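Local atomic coordinates of putative solute-binding component of ABC transporter (Clostridium phytofermentans, PDB entry 4YS6), a protein that binds beta-D-glucopyranose in the cleft between its two lobes and probably delivers sugar to an ABC transporter as its solute-binding component. Residues Asp226-Ala230 against Ser231-Asp235; Asn343-Glu346 against Leu347-Ser351; Lys191-Asp195 against Gly196-Val200. One frame throughout, in Å; residues are numbered along the deposited sequence.

Each contact is local, made within one unbroken run of residues, and the three follow one another along the chain without nesting or crossing. Contact 3 comes first, where helix 177-195 ends and the chain turns into the edge strand 199-200 of the four-stranded parallel sheet. Contact 1 follows in the same lobe, at the end of helix 218-232, where the chain leaves toward strand 241-244; its nearest atoms are about 5 Å from those of contact 3, without touching. Contact 2 lies about 36 Å from contact 1, centre to centre. It lies in the short helix that follows strand 331-339 and packs against helix 275-282.

Contact 1: residues Asp226-Ala230 against Ser231-Asp235; sequences DAIIA and SYYAD
Ile228 and Tyr233 lie side by side and point the same way, with the methyl CG2 of Ile228 3.6 Å from CE2 of the tyrosine. The methyl meets the ring at its edge, in the ring plane. Ile228 CG2 stands anti to the backbone N, which carries this branch to the end of the helix; there it also touches Tyr232, 4.1 Å from CD2. The Tyr232 ring has CB of its neighbour Ser231 over one face, offset toward the rim.

On the exposed side, Ser231 folds its hydroxyl back along the helix. OG donates to Ala227 O over 2.8 Å, and Ser231 N binds the same oxygen at 3.0 Å, the two donors arriving from opposite faces of the carbonyl plane. With chi1 at -57°, OG stays beside its own backbone N, close enough for both to share one acceptor. The last turn is completed by Tyr232 N to Ile228 O and Tyr233 N to Ile229 O, both 2.9 Å. Tyr233 is the first residue to leave helical geometry, and Ala234 then brings its CB to 3.7 Å from Ala230 O.

Further out, Tyr233 OH bonds Glu168 of strand 165-170, while Ile229 packs on Ala256 and Leu257 of helix 247-260. The C-terminal end of helix 218-232 is thereby seated on the sheet and a neighbouring helix of this lobe. Chemically, the serine hydroxyl finds its acceptor within its own helix, whereas the buried tyrosine combines an apolar ring edge with a polar end tied to a carboxylate.

Contact 2: residues Asn343-Glu346 against Leu347-Ser351; sequences NYKE and LLIDS
The backbone makes a short helix beginning at Tyr344, in which Leu347 N binds Asn343 O at 3.0 Å and the turn then widens to pi type, Lys345 O accepting from both Ile349 N and Asp350 N at 2.9 Å. Asn343 occupies the N-cap position without a side-chain capping bond. Its amide instead turns back to Asp340 N and Phe338 O, and crosses the side chain of Leu347, whose CD1 lies 3.6 Å from ND2. Leu347 in turn reaches Val337 and Ala339 of strand 331-339. Tyr344 and Leu348 both pack on Val278 of helix 275-282, and Leu348 CD1 comes to 4.2 Å from Tyr344 CB, near the plane of the ring at its edge.

Over the exposed side, Lys345 sets CG anti to its backbone N (chi1 -179°), stays extended as far as CE and bends only at its last torsion, chi4 -84°. On the way CG passes 3.9 Å from Ile349 CB. Lys345 NZ forms a salt bridge with Asp350 OD1, 2.6 Å away, which offers its syn lone pair. A water donates to the other carboxylate oxygen, Asp350 OD2, over 2.5 Å.

Contact 3: residues Lys191-Asp195 against Gly196-Val200; sequences KPYVD and GGVLV
Leu199 closes tightly over the last turn of the helix, its CD1 3.8 Å from CB of Tyr193 and its CB 3.9 Å from CG2 of Val194. The valine and leucine side chains cross at about a right angle. Val194 CG2 sits anti to the carbonyl carbon, with CG1 anti to the backbone N (chi1 -179°); this gives CG2 to the leucine and sets CG1 toward Leu199 O. The CA-H of Val194 also points at Leu199 O, with CA 3.5 Å from that oxygen. Val198 flanks the tyrosine differently, its CB near the ring plane at the edge. Leu156 and Leu158 add further cover to Leu199, and Leu158 also touches Tyr193 and Val198.

The backbone between these side chains is a Schellman motif that ends helix 177-195, made by two bonds back into the last turn. Gly197 takes a positive phi of 77°, a conformation favourable to glycine, and sends its N back to Val194 O at 3.1 Å; Val198 N supplies the second bond, approaching Tyr193 O at 2.9 Å nearly in line with the carbonyl. Leu199 N is an additional donor to Tyr193 O, coming from above the carbonyl plane along an almost straight N-H...O path of 176°. The turn completes the beta-alpha-beta unit of strand 165-170, helix 177-195 and strand 199-200, in which Val200 pairs with Phe165 and Leu167.

The outer side is more polar and more open. Gly196 and Gly197 are exposed there, and a water donates to Val194 O and to Leu199 O, bridging helix end and strand start. Along the exposed helix surface, Lys191 NZ forms a salt bridge with Asp195 OD2 at 2.7 Å, meeting the oxygen on its syn side.

Contact 1: residues Asp226-Ala230 against Ser231-Asp235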
# COMPACT_ATOMS: atom_id res chain seq x y z
N ASP A 226 -6.95 -10.65 -17.46
CA ASP A 226 -7.50 -11.65 -18.38
C ASP A 226 -7.83 -11.05 -19.75
O ASP A 226 -7.59 -11.68 -20.80
CB ASP A 226 -8.75 -12.30 -17.80
CG ASP A 226 -8.82 -13.78 -18.11
OD1 ASP A 226 -7.97 -14.53 -17.58
OD2 ASP A 226 -9.70 -14.18 -18.90
N ALA A 227 -8.36 -9.84 -19.74
CA ALA A 227 -8.74 -9.16 -20.97
C ALA A 227 -7.50 -8.74 -21.75
O ALA A 227 -7.45 -8.79 -22.97
CB ALA A 227 -9.62 -7.96 -20.65
N ILE A 228 -6.47 -8.31 -21.02
CA ILE A 228 -5.21 -7.95 -21.67
C ILE A 228 -4.54 -9.20 -22.29
O ILE A 228 -4.10 -9.16 -23.44
CB ILE A 228 -4.30 -7.26 -20.69
CG1 ILE A 228 -4.86 -5.87 -20.37
CG2 ILE A 228 -2.89 -7.10 -21.26
CD1 ILE A 228 -4.09 -5.11 -19.28
N ILE A 229 -4.50 -10.31 -21.57
CA ILE A 229 -3.95 -11.54 -22.13
C ILE A 229 -4.67 -11.92 -23.43
O ILE A 229 -4.04 -12.17 -24.46
CB ILE A 229 -4.05 -12.72 -21.14
CG1 ILE A 229 -3.18 -12.45 -19.92
CG2 ILE A 229 -3.63 -14.04 -21.82
CD1 ILE A 229 -3.51 -13.34 -18.72
N ALA A 230 -5.99 -11.93 -23.39
CA ALA A 230 -6.80 -12.36 -24.53
C ALA A 230 -6.63 -11.44 -25.73
O ALA A 230 -6.67 -11.89 -26.87
CB ALA A 230 -8.26 -12.44 -24.13
N SER A 231 -6.45 -10.15 -25.48
CA SER A 231 -6.38 -9.16 -26.55
C SER A 231 -4.98 -9.02 -27.14
O SER A 231 -4.85 -8.78 -28.34
CB SER A 231 -6.85 -7.80 -26.04
OG SER A 231 -8.17 -7.87 -25.52
N TYR A 232 -3.95 -9.17 -26.33
CA TYR A 232 -2.60 -8.79 -26.75
C TYR A 232 -1.52 -9.85 -26.57
O TYR A 232 -0.45 -9.71 -27.15
CB TYR A 232 -2.18 -7.54 -25.99
CG TYR A 232 -3.14 -6.38 -26.14
CD1 TYR A 232 -3.32 -5.75 -27.36
CD2 TYR A 232 -3.86 -5.93 -25.06
CE1 TYR A 232 -4.21 -4.70 -27.49
CE2 TYR A 232 -4.76 -4.88 -25.17
CZ TYR A 232 -4.93 -4.27 -26.39
OH TYR A 232 -5.82 -3.23 -26.49
N TYR A 233 -1.76 -10.89 -25.77
CA TYR A 233 -0.72 -11.88 -25.47
C TYR A 233 -1.25 -13.31 -25.65
O TYR A 233 -0.88 -14.23 -24.93
CB TYR A 233 -0.18 -11.67 -24.04
CG TYR A 233 0.39 -10.28 -23.79
CD1 TYR A 233 1.69 -9.96 -24.14
CD2 TYR A 233 -0.40 -9.28 -23.20
CE1 TYR A 233 2.20 -8.68 -23.92
CE2 TYR A 233 0.11 -8.00 -22.98
CZ TYR A 233 1.42 -7.71 -23.34
OH TYR A 233 1.92 -6.44 -23.11
N ALA A 234 -2.15 -13.47 -26.61
CA ALA A 234 -2.77 -14.77 -26.86
C ALA A 234 -2.06 -15.43 -28.02
O ALA A 234 -2.15 -16.64 -28.22
CB ALA A 234 -4.25 -14.61 -27.17
N ASP A 235 -1.38 -14.60 -28.81
CA ASP A 235 -0.48 -15.07 -29.84
C ASP A 235 0.85 -15.40 -29.17
O ASP A 235 0.90 -15.61 -27.95
CB ASP A 235 -0.32 -14.02 -30.95
CG ASP A 235 0.14 -12.65 -30.42
OD1 ASP A 235 0.65 -12.57 -29.28
OD2 ASP A 235 -0.01 -11.66 -31.16

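Contact 2: residues Asn343-Glu346 against Leu347-Ser351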
# COMPACT_ATOMS: atom_id res chain seq x y z
N ASN A 343 15.12 -14.44 0.92
CA ASN A 343 15.25 -13.85 2.26
C ASN A 343 13.94 -13.80 3.04
O ASN A 343 13.92 -13.29 4.15
CB ASN A 343 15.87 -12.44 2.19
CG ASN A 343 14.96 -11.41 1.55
OD1 ASN A 343 13.86 -11.72 1.13
ND2 ASN A 343 15.44 -10.17 1.50
N TYR A 344 12.86 -14.35 2.49
CA TYR A 344 11.58 -14.26 3.18
C TYR A 344 11.60 -14.93 4.55
O TYR A 344 10.91 -14.46 5.45
CB TYR A 344 10.46 -14.87 2.33
CG TYR A 344 10.31 -16.35 2.54
CD1 TYR A 344 9.46 -16.83 3.52
CD2 TYR A 344 11.04 -17.25 1.80
CE1 TYR A 344 9.34 -18.18 3.75
CE2 TYR A 344 10.92 -18.60 2.00
CZ TYR A 344 10.07 -19.06 2.98
OH TYR A 344 9.94 -20.41 3.20
N LYS A 345 12.37 -16.01 4.74
CA LYS A 345 12.28 -16.69 6.04
C LYS A 345 12.90 -15.81 7.10
O LYS A 345 12.33 -15.64 8.19
CB LYS A 345 12.96 -18.07 6.05
CG LYS A 345 12.82 -18.74 7.43
CD LYS A 345 13.66 -19.99 7.61
CE LYS A 345 13.46 -20.57 9.02
NZ LYS A 345 14.34 -19.93 10.06
N GLU A 346 14.07 -15.24 6.80
CA GLU A 346 14.68 -14.31 7.75
C GLU A 346 13.81 -13.09 8.02
O GLU A 346 13.72 -12.64 9.17
CB GLU A 346 16.06 -13.85 7.26
CG GLU A 346 16.62 -12.70 8.08
CD GLU A 346 18.09 -12.44 7.81
OE1 GLU A 346 18.72 -13.27 7.12
OE2 GLU A 346 18.61 -11.41 8.30
N LEU A 347 13.18 -12.53 6.99
CA LEU A 347 12.40 -11.33 7.15
C LEU A 347 11.09 -11.55 7.84
O LEU A 347 10.67 -10.67 8.60
CB LEU A 347 12.12 -10.69 5.80
CG LEU A 347 13.28 -9.97 5.12
CD1 LEU A 347 12.74 -9.40 3.83
CD2 LEU A 347 13.89 -8.87 5.99
N LEU A 348 10.43 -12.67 7.54
CA LEU A 348 9.03 -12.87 7.95
C LEU A 348 8.84 -13.88 9.07
O LEU A 348 7.96 -13.71 9.88
CB LEU A 348 8.19 -13.32 6.76
CG LEU A 348 8.21 -12.41 5.54
CD1 LEU A 348 7.37 -13.04 4.45
CD2 LEU A 348 7.68 -11.04 5.88
N ILE A 349 9.68 -14.90 9.12
CA ILE A 349 9.53 -15.96 10.11
C ILE A 349 10.46 -15.72 11.29
O ILE A 349 10.01 -15.71 12.43
CB ILE A 349 9.80 -17.34 9.50
CG1 ILE A 349 8.71 -17.68 8.47
CG2 ILE A 349 9.85 -18.42 10.57
CD1 ILE A 349 7.35 -17.95 9.06
N ASP A 350 11.74 -15.46 11.03
CA ASP A 350 12.70 -15.28 12.11
C ASP A 350 12.44 -13.97 12.88
O ASP A 350 12.85 -13.81 14.04
CB ASP A 350 14.14 -15.32 11.56
CG ASP A 350 14.52 -16.67 10.96
OD1 ASP A 350 13.79 -17.68 11.15
OD2 ASP A 350 15.59 -16.72 10.30
N SER A 351 11.73 -13.04 12.24
CA SER A 351 11.30 -11.79 12.84
C SER A 351 10.00 -11.90 13.64
O SER A 351 9.59 -10.94 14.30
CB SER A 351 11.04 -10.75 11.77
OG SER A 351 9.89 -11.16 11.07
O HOH W 1 16.84 -18.03 8.56

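Contact 3: residues Lys191-Asp195 against Gly196-Val200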
# COMPACT_ATOMS: atom_id res chain seq x y z
N LYS A 191 9.91 5.20 -16.82
CA LYS A 191 9.27 5.97 -17.89
C LYS A 191 10.25 6.31 -19.01
O LYS A 191 9.86 6.29 -20.20
CB LYS A 191 8.63 7.24 -17.35
CG LYS A 191 7.67 7.89 -18.36
CD LYS A 191 7.65 9.40 -18.24
CE LYS A 191 6.81 10.03 -19.35
NZ LYS A 191 7.61 10.98 -20.17
N PRO A 192 11.51 6.65 -18.68
CA PRO A 192 12.48 6.94 -19.73
C PRO A 192 12.64 5.82 -20.76
O PRO A 192 12.92 6.09 -21.92
CB PRO A 192 13.78 7.15 -18.95
CG PRO A 192 13.33 7.65 -17.63
CD PRO A 192 12.09 6.87 -17.33
N TYR A 193 12.48 4.58 -20.32
CA TYR A 193 12.60 3.42 -21.20
C TYR A 193 11.32 3.15 -21.98
O TYR A 193 11.37 2.57 -23.05
CB TYR A 193 12.98 2.20 -20.38
CG TYR A 193 14.31 2.41 -19.74
CD1 TYR A 193 15.47 2.22 -20.45
CD2 TYR A 193 14.39 2.84 -18.42
CE1 TYR A 193 16.71 2.46 -19.85
CE2 TYR A 193 15.60 3.08 -17.83
CZ TYR A 193 16.76 2.87 -18.55
OH TYR A 193 17.97 3.11 -17.95
N VAL A 194 10.18 3.54 -21.43
CA VAL A 194 8.95 3.50 -22.21
C VAL A 194 9.06 4.57 -23.29
O VAL A 194 8.78 4.31 -24.46
CB VAL A 194 7.71 3.73 -21.36
CG1 VAL A 194 6.48 3.65 -22.23
CG2 VAL A 194 7.64 2.71 -20.24
N ASP A 195 9.48 5.77 -22.90
CA ASP A 195 9.66 6.87 -23.87
C ASP A 195 10.67 6.52 -24.96
O ASP A 195 10.55 6.95 -26.11
CB ASP A 195 10.13 8.15 -23.16
CG ASP A 195 9.11 8.68 -22.15
OD1 ASP A 195 7.92 8.31 -22.25
OD2 ASP A 195 9.51 9.50 -21.28
N GLY A 196 11.70 5.76 -24.60
CA GLY A 196 12.73 5.36 -25.54
C GLY A 196 12.38 4.15 -26.38
O GLY A 196 13.18 3.74 -27.22
N GLY A 197 11.20 3.58 -26.18
CA GLY A 197 10.76 2.44 -26.97
C GLY A 197 11.40 1.12 -26.57
O GLY A 197 11.26 0.12 -27.26
N VAL A 198 12.11 1.12 -25.45
CA VAL A 198 12.76 -0.09 -24.97
C VAL A 198 11.72 -0.96 -24.26
O VAL A 198 11.77 -2.19 -24.32
CB VAL A 198 13.91 0.23 -24.01
CG1 VAL A 198 14.50 -1.03 -23.45
CG2 VAL A 198 14.99 1.06 -24.72
N LEU A 199 10.81 -0.30 -23.54
CA LEU A 199 9.62 -0.93 -22.95
C LEU A 199 8.39 -0.55 -23.77
O LEU A 199 8.17 0.62 -24.09
CB LEU A 199 9.41 -0.48 -21.52
CG LEU A 199 10.54 -0.83 -20.58
CD1 LEU A 199 10.28 -0.16 -19.24
CD2 LEU A 199 10.64 -2.33 -20.42
N VAL A 200 7.61 -1.57 -24.11
CA VAL A 200 6.40 -1.41 -24.90
C VAL A 200 5.23 -1.89 -24.09
O VAL A 200 5.22 -3.02 -23.61
CB VAL A 200 6.47 -2.20 -26.19
CG1 VAL A 200 5.09 -2.25 -26.86
CG2 VAL A 200 7.52 -1.60 -27.11
O HOH W 2 7.09 2.27 -25.69